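Local coordinates for protein inorganic pyrophosphatase (Shewanella sp. AS-11, PDB 6LL8) that probably catalyses the metal-dependent hydrolysis of diphosphate to two phosphate ions, and holds magnesium ions and the diphosphate analogue imidodiphosphate in its active site, at residues A[21-24]-A[25-28]; A[78-81]-A[82-86]; A[112-116]-A[117-121]; A[130-133]-A[134-138]; A[296-299]-A[300-304]. All coordinates share one frame; numbering follows the deposited sequence. Where two conformers were deposited one is given.

Contact 1. Residues A[21-24]-A[25-28]; sequences IALA and YLKN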
loop_
_atom_site.group_PDB
_atom_site.type_symbol
_atom_site.label_atom_id
_atom_site.label_comp_id
_atom_site.label_asym_id
_atom_site.label_seq_id
_atom_site.Cartn_x
_atom_site.Cartn_y
_atom_site.Cartn_z
ATOM N N ILE A 21 -7.040 -11.450 3.824
ATOM C CA ILE A 21 -8.243 -12.317 3.720
ATOM C C ILE A 21 -7.933 -13.460 2.759
ATOM O O ILE A 21 -8.214 -14.629 3.060
ATOM C CB ILE A 21 -9.451 -11.503 3.250
ATOM C CG1 ILE A 21 -9.861 -10.479 4.306
ATOM C CG2 ILE A 21 -10.608 -12.433 2.916
ATOM C CD1 ILE A 21 -10.907 -9.488 3.846
ATOM N N ALA A 22 -7.390 -13.145 1.595
ATOM C CA ALA A 22 -7.172 -14.154 0.548
ATOM C C ALA A 22 -6.131 -15.179 0.988
ATOM O O ALA A 22 -6.316 -16.398 0.756
ATOM C CB ALA A 22 -6.755 -13.472 -0.730
ATOM N N LEU A 23 -5.034 -14.757 1.600
ATOM C CA LEU A 23 -4.006 -15.716 2.023
ATOM C C LEU A 23 -4.485 -16.494 3.226
ATOM O O LEU A 23 -4.205 -17.704 3.302
ATOM C CB LEU A 23 -2.687 -15.014 2.281
ATOM C CG LEU A 23 -1.557 -15.918 2.755
ATOM C CD1 LEU A 23 -1.299 -17.088 1.843
ATOM C CD2 LEU A 23 -0.281 -15.109 2.966
ATOM N N ALA A 24 -5.200 -15.889 4.178
ATOM C CA ALA A 24 -5.722 -16.692 5.307
ATOM C C ALA A 24 -6.632 -17.798 4.777
ATOM O O ALA A 24 -6.594 -18.933 5.280
ATOM C CB ALA A 24 -6.439 -15.833 6.307
ATOM N N TYR A 25 -7.475 -17.506 3.800
ATOM C CA TYR A 25 -8.377 -18.537 3.246
ATOM C C TYR A 25 -7.537 -19.667 2.682
ATOM O O TYR A 25 -7.800 -20.855 2.922
ATOM C CB TYR A 25 -9.295 -17.932 2.194
ATOM C CG TYR A 25 -10.194 -18.970 1.553
ATOM C CD1 TYR A 25 -11.366 -19.377 2.150
ATOM C CD2 TYR A 25 -9.826 -19.586 0.384
ATOM C CE1 TYR A 25 -12.140 -20.348 1.543
ATOM C CE2 TYR A 25 -10.557 -20.594 -0.211
ATOM C CZ TYR A 25 -11.741 -20.966 0.373
ATOM O OH TYR A 25 -12.513 -21.964 -0.199
ATOM N N LEU A 26 -6.539 -19.342 1.865
ATOM C CA LEU A 26 -5.672 -20.360 1.233
ATOM C C LEU A 26 -4.999 -21.202 2.318
ATOM O O LEU A 26 -5.020 -22.446 2.213
ATOM C CB LEU A 26 -4.624 -19.653 0.382
ATOM C CG LEU A 26 -3.544 -20.559 -0.206
ATOM C CD1 LEU A 26 -4.139 -21.684 -1.042
ATOM C CD2 LEU A 26 -2.561 -19.748 -0.993
ATOM N N LYS A 27 -4.411 -20.599 3.332
ATOM C CA LYS A 27 -3.737 -21.344 4.407
ATOM C C LYS A 27 -4.733 -22.288 5.085
ATOM O O LYS A 27 -4.406 -23.464 5.303
ATOM C CB LYS A 27 -3.128 -20.366 5.405
ATOM C CG LYS A 27 -1.858 -19.716 4.914
ATOM C CD LYS A 27 -0.738 -20.685 4.713
ATOM C CE LYS A 27 0.619 -20.033 4.708
ATOM N NZ LYS A 27 1.684 -21.025 4.594
ATOM N N ASN A 28 -5.911 -21.818 5.414
ATOM C CA ASN A 28 -6.896 -22.719 6.046
ATOM C C ASN A 28 -7.241 -23.872 5.106
ATOM O O ASN A 28 -7.417 -24.999 5.582
ATOM C CB ASN A 28 -8.115 -21.945 6.519
ATOM C CG ASN A 28 -7.790 -21.112 7.740
ATOM O OD1 ASN A 28 -7.235 -21.630 8.705
ATOM N ND2 ASN A 28 -8.142 -19.838 7.730
#

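Contact 2. Residues A[78-81]-A[82-86]; sequences TQAP and DDIAQ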
loop_
_atom_site.group_PDB
_atom_site.type_symbol
_atom_site.label_atom_id
_atom_site.label_comp_id
_atom_site.label_asym_id
_atom_site.label_seq_id
_atom_site.Cartn_x
_atom_site.Cartn_y
_atom_site.Cartn_z
ATOM N N THR A 78 9.200 -0.383 10.252
ATOM C CA THR A 78 8.326 0.781 10.475
ATOM C C THR A 78 6.877 0.510 10.078
ATOM O O THR A 78 6.002 1.301 10.450
ATOM C CB THR A 78 8.812 2.018 9.699
ATOM O OG1 THR A 78 8.961 1.629 8.327
ATOM C CG2 THR A 78 10.077 2.635 10.269
ATOM N N GLN A 79 6.599 -0.514 9.315
ATOM C CA GLN A 79 5.243 -0.817 8.830
ATOM C C GLN A 79 4.697 -2.087 9.470
ATOM O O GLN A 79 3.545 -2.432 9.214
ATOM C CB GLN A 79 5.249 -0.923 7.309
ATOM C CG GLN A 79 5.619 0.404 6.668
ATOM C CD GLN A 79 5.727 0.281 5.172
ATOM O OE1 GLN A 79 4.903 -0.437 4.565
ATOM N NE2 GLN A 79 6.618 1.117 4.608
ATOM N N ALA A 80 5.494 -2.782 10.273
ATOM C CA ALA A 80 5.107 -4.026 10.945
ATOM C C ALA A 80 4.468 -3.712 12.280
ATOM O O ALA A 80 4.570 -2.602 12.805
ATOM C CB ALA A 80 6.336 -4.868 11.192
ATOM N N PRO A 81 3.834 -4.711 12.924
ATOM C CA PRO A 81 3.416 -4.511 14.309
ATOM C C PRO A 81 4.587 -4.028 15.174
ATOM O O PRO A 81 5.709 -4.460 14.970
ATOM C CB PRO A 81 2.930 -5.909 14.719
ATOM C CG PRO A 81 2.520 -6.576 13.413
ATOM C CD PRO A 81 3.538 -6.070 12.415
ATOM N N ASP A 82 4.259 -3.257 16.196
ATOM C CA ASP A 82 5.313 -2.667 17.044
ATOM C C ASP A 82 6.127 -3.766 17.740
ATOM O O ASP A 82 7.324 -3.577 17.963
ATOM C CB ASP A 82 4.713 -1.743 18.074
ATOM C CG ASP A 82 4.192 -0.442 17.524
ATOM O OD1 ASP A 82 4.549 -0.100 16.385
ATOM O OD2 ASP A 82 3.510 0.259 18.295
ATOM N N ASP A 83 5.501 -4.889 18.082
ATOM C CA ASP A 83 6.159 -5.975 18.840
ATOM C C ASP A 83 6.524 -7.143 17.936
ATOM O O ASP A 83 6.695 -8.258 18.425
ATOM C CB ASP A 83 5.328 -6.364 20.054
ATOM C CG ASP A 83 3.987 -6.988 19.730
ATOM O OD1 ASP A 83 3.594 -7.046 18.535
ATOM O OD2 ASP A 83 3.313 -7.436 20.677
ATOM N N ILE A 84 6.694 -6.912 16.636
ATOM C CA ILE A 84 7.024 -8.030 15.714
ATOM C C ILE A 84 8.322 -8.728 16.122
ATOM O O ILE A 84 8.443 -9.919 15.827
ATOM C CB ILE A 84 7.034 -7.560 14.258
ATOM C CG1 ILE A 84 6.871 -8.708 13.250
ATOM C CG2 ILE A 84 8.300 -6.741 13.972
ATOM C CD1 ILE A 84 5.576 -9.444 13.317
ATOM N N ALA A 85 9.279 -8.059 16.774
ATOM C CA ALA A 85 10.531 -8.752 17.157
ATOM C C ALA A 85 10.261 -9.867 18.168
ATOM O O ALA A 85 11.123 -10.741 18.293
ATOM C CB ALA A 85 11.561 -7.786 17.685
ATOM N N GLN A 86 9.135 -9.821 18.868
ATOM C CA GLN A 86 8.787 -10.871 19.842
ATOM C C GLN A 86 7.795 -11.860 19.253
ATOM O O GLN A 86 7.335 -12.752 19.969
ATOM C CB GLN A 86 8.222 -10.235 21.104
ATOM C CG GLN A 86 9.266 -9.461 21.912
ATOM C CD GLN A 86 9.392 -8.033 21.470
ATOM O OE1 GLN A 86 8.404 -7.288 21.432
ATOM N NE2 GLN A 86 10.628 -7.616 21.222
#

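Contact 3. Residues A[112-116]-A[117-121]; sequences RPVGC and SNTVI. Unlike the reference sequence in segment 117-121: S117 (reference Arg).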
loop_
_atom_site.group_PDB
_atom_site.type_symbol
_atom_site.label_atom_id
_atom_site.label_comp_id
_atom_site.label_asym_id
_atom_site.label_seq_id
_atom_site.Cartn_x
_atom_site.Cartn_y
_atom_site.Cartn_z
ATOM N N ARG A 112 7.831 -10.764 -5.326
ATOM C CA ARG A 112 7.996 -10.621 -6.783
ATOM C C ARG A 112 7.830 -9.157 -7.123
ATOM O O ARG A 112 6.946 -8.512 -6.556
ATOM C CB ARG A 112 6.945 -11.431 -7.545
ATOM C CG ARG A 112 6.937 -12.919 -7.246
ATOM C CD ARG A 112 8.114 -13.678 -7.802
ATOM N NE ARG A 112 7.838 -15.107 -7.614
ATOM C CZ ARG A 112 8.106 -15.791 -6.467
ATOM N NH1 ARG A 112 8.719 -15.214 -5.452
ATOM N NH2 ARG A 112 7.743 -17.046 -6.338
ATOM N N PRO A 113 8.604 -8.630 -8.081
ATOM C CA PRO A 113 8.531 -7.211 -8.411
ATOM C C PRO A 113 7.394 -6.939 -9.398
ATOM O O PRO A 113 7.608 -6.464 -10.506
ATOM C CB PRO A 113 9.923 -6.939 -8.974
ATOM C CG PRO A 113 10.261 -8.219 -9.658
ATOM C CD PRO A 113 9.733 -9.307 -8.744
ATOM N N VAL A 114 6.183 -7.240 -8.944
ATOM C CA VAL A 114 4.961 -7.131 -9.731
ATOM C C VAL A 114 4.116 -5.994 -9.187
ATOM O O VAL A 114 4.451 -5.291 -8.222
ATOM C CB VAL A 114 4.218 -8.466 -9.791
ATOM C CG1 VAL A 114 5.074 -9.503 -10.528
ATOM C CG2 VAL A 114 3.776 -8.940 -8.401
ATOM N N GLY A 115 2.969 -5.808 -9.805
ATOM C CA GLY A 115 2.085 -4.690 -9.462
ATOM C C GLY A 115 1.315 -4.805 -8.178
ATOM O O GLY A 115 0.878 -3.776 -7.693
ATOM N N CYS A 116 1.134 -5.993 -7.623
ATOM C CA CYS A 116 0.244 -6.148 -6.463
ATOM C C CYS A 116 0.617 -7.396 -5.669
ATOM O O CYS A 116 0.881 -8.440 -6.285
ATOM C CB CYS A 116 -1.187 -6.191 -6.944
ATOM S SG CYS A 116 -2.394 -6.253 -5.611
ATOM N N SER A 117 0.557 -7.328 -4.341
ATOM C CA SER A 117 0.789 -8.539 -3.545
ATOM C C SER A 117 -0.217 -9.614 -3.907
ATOM O O SER A 117 0.110 -10.814 -3.867
ATOM C CB SER A 117 0.686 -8.266 -2.059
ATOM O OG SER A 117 1.626 -7.328 -1.592
ATOM N N ASN A 118 -1.444 -9.248 -4.221
ATOM C CA ASN A 118 -2.494 -10.237 -4.539
ATOM C C ASN A 118 -2.191 -10.966 -5.839
ATOM O O ASN A 118 -2.701 -12.089 -5.992
ATOM C CB ASN A 118 -3.895 -9.620 -4.519
ATOM C CG ASN A 118 -4.493 -9.562 -3.132
ATOM O OD1 ASN A 118 -5.104 -10.554 -2.714
ATOM N ND2 ASN A 118 -4.253 -8.495 -2.377
ATOM N N THR A 119 -1.389 -10.400 -6.731
ATOM C CA THR A 119 -0.915 -11.152 -7.923
ATOM C C THR A 119 -0.075 -12.332 -7.453
ATOM O O THR A 119 -0.184 -13.458 -7.998
ATOM C CB THR A 119 -0.184 -10.226 -8.872
ATOM O OG1 THR A 119 -1.122 -9.224 -9.262
ATOM C CG2 THR A 119 0.383 -10.935 -10.076
ATOM N N VAL A 120 0.790 -12.093 -6.478
ATOM C CA VAL A 120 1.643 -13.166 -5.923
ATOM C C VAL A 120 0.770 -14.159 -5.146
ATOM O O VAL A 120 0.976 -15.372 -5.235
ATOM C CB VAL A 120 2.753 -12.582 -5.049
ATOM C CG1 VAL A 120 3.709 -13.706 -4.639
ATOM C CG2 VAL A 120 3.510 -11.479 -5.757
ATOM N N ILE A 121 -0.214 -13.701 -4.376
ATOM C CA ILE A 121 -1.097 -14.639 -3.671
ATOM C C ILE A 121 -1.826 -15.513 -4.686
ATOM O O ILE A 121 -1.984 -16.701 -4.429
ATOM C CB ILE A 121 -2.029 -13.865 -2.728
ATOM C CG1 ILE A 121 -1.215 -13.155 -1.647
ATOM C CG2 ILE A 121 -3.059 -14.791 -2.123
ATOM C CD1 ILE A 121 -2.003 -12.167 -0.810
#

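Contact 4. Residues A[130-133]-A[134-138]; sequences VKIP and ANIAG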
loop_
_atom_site.group_PDB
_atom_site.type_symbol
_atom_site.label_atom_id
_atom_site.label_comp_id
_atom_site.label_asym_id
_atom_site.label_seq_id
_atom_site.Cartn_x
_atom_site.Cartn_y
_atom_site.Cartn_z
ATOM N N VAL A 130 -5.460 -24.848 -5.212
ATOM C CA VAL A 130 -6.678 -24.530 -4.429
ATOM C C VAL A 130 -7.586 -23.610 -5.246
ATOM O O VAL A 130 -7.128 -22.599 -5.819
ATOM C CB VAL A 130 -6.272 -23.893 -3.087
ATOM C CG1 VAL A 130 -7.459 -23.335 -2.357
ATOM C CG2 VAL A 130 -5.535 -24.918 -2.242
ATOM N N LYS A 131 -8.863 -23.941 -5.290
ATOM C CA LYS A 131 -9.852 -23.152 -6.030
ATOM C C LYS A 131 -10.039 -21.806 -5.332
ATOM O O LYS A 131 -10.104 -21.717 -4.098
ATOM C CB LYS A 131 -11.191 -23.884 -6.063
ATOM C CG LYS A 131 -11.150 -25.214 -6.778
ATOM C CD LYS A 131 -10.612 -25.174 -8.195
ATOM C CE LYS A 131 -10.572 -26.557 -8.817
ATOM N NZ LYS A 131 -9.361 -27.321 -8.420
ATOM N N ILE A 132 -10.160 -20.764 -6.133
ATOM C CA ILE A 132 -10.413 -19.394 -5.604
ATOM C C ILE A 132 -11.916 -19.181 -5.664
ATOM O O ILE A 132 -12.484 -19.179 -6.757
ATOM C CB ILE A 132 -9.667 -18.319 -6.413
ATOM C CG1 ILE A 132 -8.170 -18.635 -6.472
ATOM C CG2 ILE A 132 -9.952 -16.962 -5.778
ATOM C CD1 ILE A 132 -7.364 -17.685 -7.315
ATOM N N PRO A 133 -12.590 -18.997 -4.522
ATOM C CA PRO A 133 -14.019 -18.737 -4.556
ATOM C C PRO A 133 -14.307 -17.379 -5.206
ATOM O O PRO A 133 -13.478 -16.489 -5.224
ATOM C CB PRO A 133 -14.442 -18.661 -3.083
ATOM C CG PRO A 133 -13.295 -19.263 -2.299
ATOM C CD PRO A 133 -12.072 -19.126 -3.167
ATOM N N ALA A 134 -15.503 -17.230 -5.713
ATOM C CA ALA A 134 -15.921 -16.028 -6.429
ATOM C C ALA A 134 -15.717 -14.766 -5.597
ATOM O O ALA A 134 -15.263 -13.741 -6.137
ATOM C CB ALA A 134 -17.341 -16.129 -6.919
ATOM N N ASN A 135 -16.092 -14.798 -4.341
ATOM C CA ASN A 135 -16.008 -13.591 -3.496
ATOM C C ASN A 135 -14.550 -13.189 -3.273
ATOM O O ASN A 135 -14.201 -12.016 -3.351
ATOM C CB ASN A 135 -16.846 -13.745 -2.220
ATOM C CG ASN A 135 -16.455 -14.896 -1.288
ATOM O OD1 ASN A 135 -15.666 -15.788 -1.620
ATOM N ND2 ASN A 135 -17.108 -14.964 -0.137
ATOM N N ILE A 136 -13.714 -14.158 -2.934
ATOM C CA ILE A 136 -12.265 -13.924 -2.758
ATOM C C ILE A 136 -11.681 -13.418 -4.081
ATOM O O ILE A 136 -10.884 -12.462 -4.082
ATOM C CB ILE A 136 -11.538 -15.199 -2.306
ATOM C CG1 ILE A 136 -12.040 -15.671 -0.944
ATOM C CG2 ILE A 136 -10.031 -15.008 -2.359
ATOM C CD1 ILE A 136 -11.521 -14.889 0.176
ATOM N N ALA A 137 -12.067 -14.023 -5.185
ATOM C CA ALA A 137 -11.525 -13.570 -6.476
ATOM C C ALA A 137 -11.861 -12.096 -6.703
ATOM O O ALA A 137 -11.023 -11.350 -7.237
ATOM C CB ALA A 137 -12.052 -14.418 -7.620
ATOM N N GLY A 138 -13.061 -11.694 -6.323
ATOM C CA GLY A 138 -13.467 -10.311 -6.543
ATOM C C GLY A 138 -12.589 -9.339 -5.778
ATOM O O GLY A 138 -12.200 -8.312 -6.318
#

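Contact 5. Residues A[296-299]-A[300-304]; sequences KQVV and PALQD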
loop_
_atom_site.group_PDB
_atom_site.type_symbol
_atom_site.label_atom_id
_atom_site.label_comp_id
_atom_site.label_asym_id
_atom_site.label_seq_id
_atom_site.Cartn_x
_atom_site.Cartn_y
_atom_site.Cartn_z
ATOM N N LYS A 296 8.146 2.500 -6.757
ATOM C CA LYS A 296 9.044 2.397 -7.924
ATOM C C LYS A 296 9.639 3.737 -8.303
ATOM O O LYS A 296 10.783 3.786 -8.762
ATOM C CB LYS A 296 8.314 1.757 -9.095
ATOM C CG LYS A 296 9.148 1.427 -10.296
ATOM C CD LYS A 296 8.381 0.643 -11.330
ATOM C CE LYS A 296 9.118 0.428 -12.633
ATOM N NZ LYS A 296 10.338 -0.360 -12.446
ATOM N N GLN A 297 8.900 4.823 -8.146
ATOM C CA GLN A 297 9.291 6.134 -8.682
ATOM C C GLN A 297 9.661 7.133 -7.601
ATOM O O GLN A 297 10.195 8.183 -7.939
ATOM C CB GLN A 297 8.209 6.700 -9.580
ATOM C CG GLN A 297 7.926 5.826 -10.808
ATOM C CD GLN A 297 6.742 6.348 -11.565
ATOM O OE1 GLN A 297 5.593 6.255 -11.120
ATOM N NE2 GLN A 297 6.997 6.956 -12.708
ATOM N N VAL A 298 9.339 6.885 -6.349
ATOM C CA VAL A 298 9.585 7.854 -5.263
ATOM C C VAL A 298 10.645 7.314 -4.316
ATOM O O VAL A 298 11.645 7.989 -4.049
ATOM C CB VAL A 298 8.273 8.206 -4.553
ATOM C CG1 VAL A 298 8.500 9.080 -3.334
ATOM C CG2 VAL A 298 7.307 8.884 -5.504
ATOM N N VAL A 299 10.417 6.134 -3.753
ATOM C CA VAL A 299 11.291 5.582 -2.697
ATOM C C VAL A 299 12.707 5.301 -3.184
ATOM O O VAL A 299 13.655 5.638 -2.457
ATOM C CB VAL A 299 10.609 4.396 -2.052
ATOM C CG1 VAL A 299 11.535 3.565 -1.187
ATOM C CG2 VAL A 299 9.422 4.867 -1.219
ATOM N N PRO A 300 12.935 4.599 -4.316
ATOM C CA PRO A 300 14.305 4.189 -4.623
ATOM C C PRO A 300 15.297 5.346 -4.674
ATOM O O PRO A 300 16.374 5.278 -4.071
ATOM C CB PRO A 300 14.176 3.451 -5.960
ATOM C CG PRO A 300 12.777 2.925 -5.939
ATOM C CD PRO A 300 11.974 4.026 -5.276
ATOM N N ALA A 301 14.943 6.399 -5.380
ATOM C CA ALA A 301 15.878 7.527 -5.552
ATOM C C ALA A 301 16.086 8.225 -4.217
ATOM O O ALA A 301 17.167 8.735 -3.975
ATOM C CB ALA A 301 15.389 8.495 -6.600
ATOM N N LEU A 302 15.050 8.303 -3.389
ATOM C CA LEU A 302 15.208 8.935 -2.055
ATOM C C LEU A 302 16.136 8.087 -1.200
ATOM O O LEU A 302 17.037 8.628 -0.542
ATOM C CB LEU A 302 13.897 9.064 -1.295
ATOM C CG LEU A 302 12.964 10.180 -1.704
ATOM C CD1 LEU A 302 11.646 9.982 -0.996
ATOM C CD2 LEU A 302 13.535 11.544 -1.362
ATOM N N GLN A 303 15.894 6.780 -1.172
ATOM C CA GLN A 303 16.687 5.886 -0.300
ATOM C C GLN A 303 18.140 5.963 -0.754
ATOM O O GLN A 303 19.048 6.067 0.085
ATOM C CB GLN A 303 16.101 4.469 -0.283
ATOM C CG GLN A 303 16.869 3.589 0.682
ATOM C CD GLN A 303 16.012 2.470 1.161
ATOM O OE1 GLN A 303 14.882 2.722 1.603
ATOM N NE2 GLN A 303 16.579 1.260 1.054
ATOM N N ASP A 304 18.375 5.944 -2.048
ATOM C CA ASP A 304 19.757 5.981 -2.553
ATOM C C ASP A 304 20.398 7.317 -2.158
ATOM O O ASP A 304 21.606 7.298 -1.810
ATOM C CB ASP A 304 19.787 5.715 -4.048
ATOM C CG ASP A 304 19.491 4.294 -4.471
ATOM O OD1 ASP A 304 19.534 3.358 -3.601
ATOM O OD2 ASP A 304 19.175 4.144 -5.658
#

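Contact 1. Residues A[21-24]-A[25-28]
Helix 14-29 is the connecting helix of a beta-alpha-beta crossover between parallel strands 4-7 and 34-38, and I21-A24 with Y25-N28 make up two of its later turns. Four successive i to i+4 bonds tie the turns together, the amides of Y25, L26, K27 and N28 donating to the carbonyls of I21, A22, L23 and A24. The shortest runs from K27 N to L23 O at 2.9 Å, with an N-H...O angle of 171°. Along one side of the helix, side chains add apolar contacts to these bonds. L23 has CG anti to the backbone N (chi1 179°), which carries its CD1 forward along the axis until it lies 4.1 Å from L26 CD2, the two leucines meeting methyl to methyl at a slant. The same CD1 touches the aliphatic stem of K27, 4.1 Å from its CG; the two chains run side by side in one direction, and the lysine bends at chi2 (-64°) before its NZ reaches a salt bridge with E32. Lysine suits a place where the stem is buried and the charge has a mate beyond the end of the helix. A24 is small because its CB lies against A34 and A36 of strand 34-38. N28 OD1 accepts from A34 N. Facing the neighbouring helices, L23 and L26 pack on M124, A22 O receives a hydrogen bond from Y125 OH, and I21 and A22 rest on I136, so helix 14-29 packs on strand 34-38 through A24 and K27 and on helices 117-128 and 134-147 through its other faces.

Contact 2. Residues A[78-81]-A[82-86]
CG1 anti to the backbone N (chi1 -160°) and a bend at chi2 (63°) bring CD1 of I84 to the ring of P81 and leave its CG2 facing A80. These contacts lie across a type I beta turn, P81 to I84, in the loop that leads from strand 68-72 to strand 88-94 of the parallel sheet. The turn is held by I84 N donating to P81 O at 3.1 Å; the N-H...O angle is 153°, but the donor stands well above the carbonyl plane. Proline suits the first position, where the turn calls on its carbonyl alone and its ring offers an apolar surface to I84. The isoleucine straddles the step before it: CD1 lies 4.0 Å from P81 CD, crossing the ring at a slant, while CG2 meets A80 CB at 3.9 Å. An alanine here removes CD1 and CG2, and would probably open a gap beside the proline ring and thin the contact with A80 CB. The charges of the two aspartates are met by partners outside the turn. D82 OD1 forms a salt bridge with K10 NZ, and the carboxylate of D83 is gripped by S63 OG and Y64 N, which pins the middle of the turn to the neighbouring loop. One turn further on, Q86 N donates to D83 O at 2.9 Å, and D83 OD1 lies 4.0 Å from P81 CB.

Contact 3. Residues A[112-116]-A[117-121]
The start of helix 117-128 lies in the second shell of the active site, where C116 serves as N-cap and S117 and N118 reach the metal-binding aspartates. C116 has SG anti to the backbone N (chi1 -176°), which turns the sulfur back over the first turn; it accepts a weak capping bond from N118 N at 3.4 Å. Its carbonyl is used as well, T119 N donating to C116 O at 3.0 Å, again weakly, at 134°. A thiol is a soft acceptor, yet it fits this buried place, where SG also touches CB of N118. Beyond the cap the loop folds against the helix through methyl groups. V114 CG2 meets V120 CG2 at 3.7 Å, the two valines crossing at a slant, and the same V120 methyl lies 3.9 Å from R112 CB. Branched valines give short, stiff contacts here. S117, which replaces the reference arginine, hydrogen-bonds through OG to D73 OD1 and through its amide to D15 OD2, while N118 ND2 donates to D15 OD1. These bonds probably help to orient carboxylates that bind magnesium, and the amino end of the helix probably helps to offset their negative charge. Around the contact, V120 leans on V93 of strand 88-94, C116 and T119 on I144 of helix 134-147, and N118 on A22 of helix 14-29.

Contact 4. Residues A[130-133]-A[134-138]
I136 lies alongside the ring of P133, both side chains pointing the same way, with I136 CG1 4.0 Å from P133 CG. From the other branch, I136 CG2 meets I132 CG2 at 3.9 Å. CG1 and CG2 of this isoleucine thus both touch the loop, though the end of the side chain leads away. That I132 methyl is itself anti to the backbone N, which directs it against the first turn of the helix, where it also lies 3.8 Å from A137 CB. Alanine suits this position, since its one methyl fits between I132 and helix 158-171, where L167 and I170 touch it. The contact forms the amino end of helix 134-147, with P133 as N-cap. Proline offers no side-chain cap, but its ring restrains phi just ahead of the first turn and its carbonyl takes the first i to i+4 bond. That bond runs from A137 N to P133 O at 2.8 Å, nearly along the C=O axis, with an N-H...O angle of 162°. N135 folds back on its own backbone: CG sits between the backbone N and the carbonyl carbon (chi1 60°), and OD1 accepts from I136 N at 2.9 Å with the donor above the amide plane. OD1 also rests 3.4 Å from P133 CB. A leucine in its place would probably leave I136 N without this acceptor at the helix start, where the main chain has not yet supplied one. P133 is covered by Y25 and I136 by I21, both of helix 14-29, while Y125 of helix 117-128 touches I132 and I136.

Contact 5. Residues A[296-299]-A[300-304]
Q303 N donates to V299 O at 2.8 Å, nearly straight at 168° and close to the line of the carbonyl, and this is the firm rung across a proline kink in helix 294-307. One step earlier L302 N reaches V298 O at 3.5 Å, a weak bond, and V298 O has a further partner in Y277 OH. P300, which has no proton to donate, lies at the kink; the N of A301 also lacks a bond back to the preceding turn, and 296-298 forms a wider pi-type turn. The proline ring fills the place a donor would have taken, its CG lying 3.6 Å from K296 O. Before the kink, Q297 is fastened at both ends of its amide, OE1 accepting from L292 N and S293 N and NE2 donating to G290 O, which ties the start of the helix to the loop before it. Outward of the backbone, the apolar side chains bridge the two halves. In one of the two conformers of L302, its CD1 meets V298 CG1 at 4.0 Å, the side chains lying side by side and pointing the same way into the domain, where L252 and L250 of strand 248-255 receive them. V299 is set across the proline at about a right angle and packs on F206 and M208 of strand 203-208; a branched residue is apt here because it covers the strand without reaching far. Past the kink the regular pattern resumes, D304 N donating to P300 O at 2.9 Å.

Overall arrangement
Contacts 1, 3 and 4 form one cluster in the DHH domain. Contact 1 touches contact 3 where A22 CB lies 3.9 Å from N118 OD1, and it touches contact 4 where Y25 OH lies 3.5 Å from P133 CG. Contact 3 carries the cluster to the active site, with the S117 side chain about 4 Å from a magnesium ion and 6 Å from imidodiphosphate. Contact 5, in the DHHA2 domain, approaches the same ligand, its V299 side chain about 6 Å away; the nearest atoms of contacts 3 and 5 are about 7 Å apart. In contact 2 the A80 side chain is about 13 Å from a magnesium ion and about 4 Å from that of L101, which binds calcium.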